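Local coordinates for enoyl-acyl carrier protein reductase (PDB 6KIA) that probably reduces the double bond of enoyl-acyl carrier protein with NADH in bacterial fatty acid synthesis, and is linked to triclosan resistance, at residues I5-V10 / L422-D427. Sequence-based numbering, arbitrary orientation.
Sequences IPLRDV and LWLSHD
Residues 5-7 run alongside Leu422 and Trp423 in the same general direction and form a single parallel beta bridge, in which Trp423 N donates to Ile5 O (2.8 Å) and Leu7 N to Trp423 O (2.9 Å). Both bonds are nearly straight at hydrogen, but Leu7 N lies in the plane of its acceptor carbonyl whereas Trp423 N sits above that of Ile5. Leu422 CA-H also points at Ile5 O. Beside the bridge, CB and CG1 of Ile5 rest against CE3 and CZ3 of the six-membered ring of the indole, CB coming 4.1 Å from Trp423 CE3; the indole NE1 is held by His242 O. Leu7, its CG anti to the backbone N (chi1 -176°), lies side by side with Leu424, their CD2 methyls 3.6 Å apart. Strand 421-423 pairs in parallel with strand 283-287 in the Rossmann-type sheet, so the N-terminal segment, itself no regular strand, adds a single bridge along its other edge. Where helix 426-436 begins, Arg8 bends at chi2 (-70°) and swings its tip back, its guanidinium passing over Pro6 CB. NH1 makes a salt bridge to Asp427 OD2 (2.9 Å), meeting the carboxylate from above its plane, and a second one to Glu245. One water accepts from Ser425 N and lies within hydrogen-bonding distance of Leu7 O and Asp427 OD1; another donates to both Arg8 O and Asp427 OD2.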
# COMPACT_ATOMS: atom_id res chain seq x y z
N ILE A 5 13.31 9.46 -5.50
CA ILE A 5 13.97 10.28 -4.49
C ILE A 5 14.29 9.37 -3.31
O ILE A 5 13.44 9.15 -2.44
CB ILE A 5 13.04 11.43 -4.04
CG1 ILE A 5 12.53 12.19 -5.28
CG2 ILE A 5 13.73 12.35 -3.00
CD1 ILE A 5 11.41 13.13 -5.03
N PRO A 6 15.50 8.80 -3.28
CA PRO A 6 15.79 7.76 -2.29
C PRO A 6 16.09 8.30 -0.90
O PRO A 6 16.66 9.38 -0.75
CB PRO A 6 17.04 7.08 -2.86
CG PRO A 6 17.74 8.17 -3.59
CD PRO A 6 16.65 9.07 -4.16
N LEU A 7 15.65 7.54 0.11
CA LEU A 7 16.17 7.65 1.45
C LEU A 7 17.33 6.67 1.59
O LEU A 7 17.14 5.45 1.42
CB LEU A 7 15.08 7.35 2.49
CG LEU A 7 15.60 7.55 3.91
CD1 LEU A 7 15.89 9.02 4.09
CD2 LEU A 7 14.61 7.05 4.93
N ARG A 8 18.53 7.17 1.85
CA ARG A 8 19.70 6.30 1.90
C ARG A 8 20.17 5.98 3.31
O ARG A 8 20.68 4.88 3.58
CB ARG A 8 20.85 6.93 1.11
CG ARG A 8 20.58 7.10 -0.38
CD ARG A 8 20.56 5.76 -1.11
NE ARG A 8 20.56 5.95 -2.57
CZ ARG A 8 19.94 5.15 -3.44
NH1 ARG A 8 19.28 4.09 -3.02
NH2 ARG A 8 19.99 5.42 -4.74
N ASP A 9 20.04 6.96 4.20
CA ASP A 9 20.54 6.83 5.56
C ASP A 9 19.44 6.47 6.56
O ASP A 9 18.31 6.95 6.47
CB ASP A 9 21.24 8.13 6.01
CG ASP A 9 22.46 8.45 5.18
OD1 ASP A 9 23.10 7.50 4.65
OD2 ASP A 9 22.79 9.65 5.04
N VAL A 10 19.80 5.62 7.50
CA VAL A 10 18.89 5.24 8.57
C VAL A 10 18.66 6.43 9.51
O VAL A 10 19.61 6.98 10.09
CB VAL A 10 19.44 4.04 9.36
CG1 VAL A 10 18.57 3.78 10.58
CG2 VAL A 10 19.53 2.80 8.45
N LEU A 422 9.46 10.06 -0.50
CA LEU A 422 10.71 9.37 -0.25
C LEU A 422 10.58 7.89 -0.57
O LEU A 422 9.61 7.25 -0.17
CB LEU A 422 11.14 9.52 1.21
CG LEU A 422 11.42 10.95 1.69
CD1 LEU A 422 11.64 10.98 3.20
CD2 LEU A 422 12.64 11.47 0.93
N TRP A 423 11.55 7.36 -1.29
CA TRP A 423 11.59 5.92 -1.56
C TRP A 423 12.36 5.18 -0.47
O TRP A 423 13.50 5.55 -0.12
CB TRP A 423 12.23 5.63 -2.92
CG TRP A 423 11.34 5.59 -4.13
CD1 TRP A 423 10.97 4.48 -4.84
CD2 TRP A 423 10.74 6.71 -4.81
NE1 TRP A 423 10.21 4.83 -5.92
CE2 TRP A 423 10.02 6.19 -5.91
CE3 TRP A 423 10.73 8.09 -4.58
CZ2 TRP A 423 9.31 7.01 -6.80
CZ3 TRP A 423 10.02 8.90 -5.48
CH2 TRP A 423 9.32 8.36 -6.56
N LEU A 424 11.76 4.10 0.04
CA LEU A 424 12.43 3.15 0.91
C LEU A 424 12.72 1.91 0.07
O LEU A 424 11.83 1.08 -0.12
CB LEU A 424 11.55 2.80 2.12
CG LEU A 424 11.03 4.01 2.91
CD1 LEU A 424 10.21 3.53 4.10
CD2 LEU A 424 12.22 4.84 3.40
N SER A 425 13.92 1.81 -0.49
CA SER A 425 14.25 0.64 -1.32
C SER A 425 15.00 -0.42 -0.52
O SER A 425 15.17 -0.27 0.69
CB SER A 425 15.03 1.09 -2.56
OG SER A 425 14.16 1.85 -3.40
N HIS A 426 15.44 -1.51 -1.18
CA HIS A 426 16.04 -2.61 -0.45
C HIS A 426 17.30 -2.23 0.29
O HIS A 426 17.63 -2.86 1.29
CB HIS A 426 16.38 -3.78 -1.39
CG HIS A 426 15.18 -4.53 -1.86
ND1 HIS A 426 15.27 -5.71 -2.59
CD2 HIS A 426 13.86 -4.28 -1.72
CE1 HIS A 426 14.06 -6.14 -2.87
NE2 HIS A 426 13.17 -5.29 -2.35
N ASP A 427 18.01 -1.22 -0.21
CA ASP A 427 19.27 -0.83 0.42
C ASP A 427 19.05 -0.32 1.84
O ASP A 427 19.60 -0.87 2.81
CB ASP A 427 20.03 0.20 -0.44
CG ASP A 427 19.27 1.50 -0.66
OD1 ASP A 427 18.02 1.52 -0.79
OD2 ASP A 427 19.95 2.55 -0.70
O HOH W 1 16.21 3.70 -0.59
O HOH W 2 20.95 2.80 1.74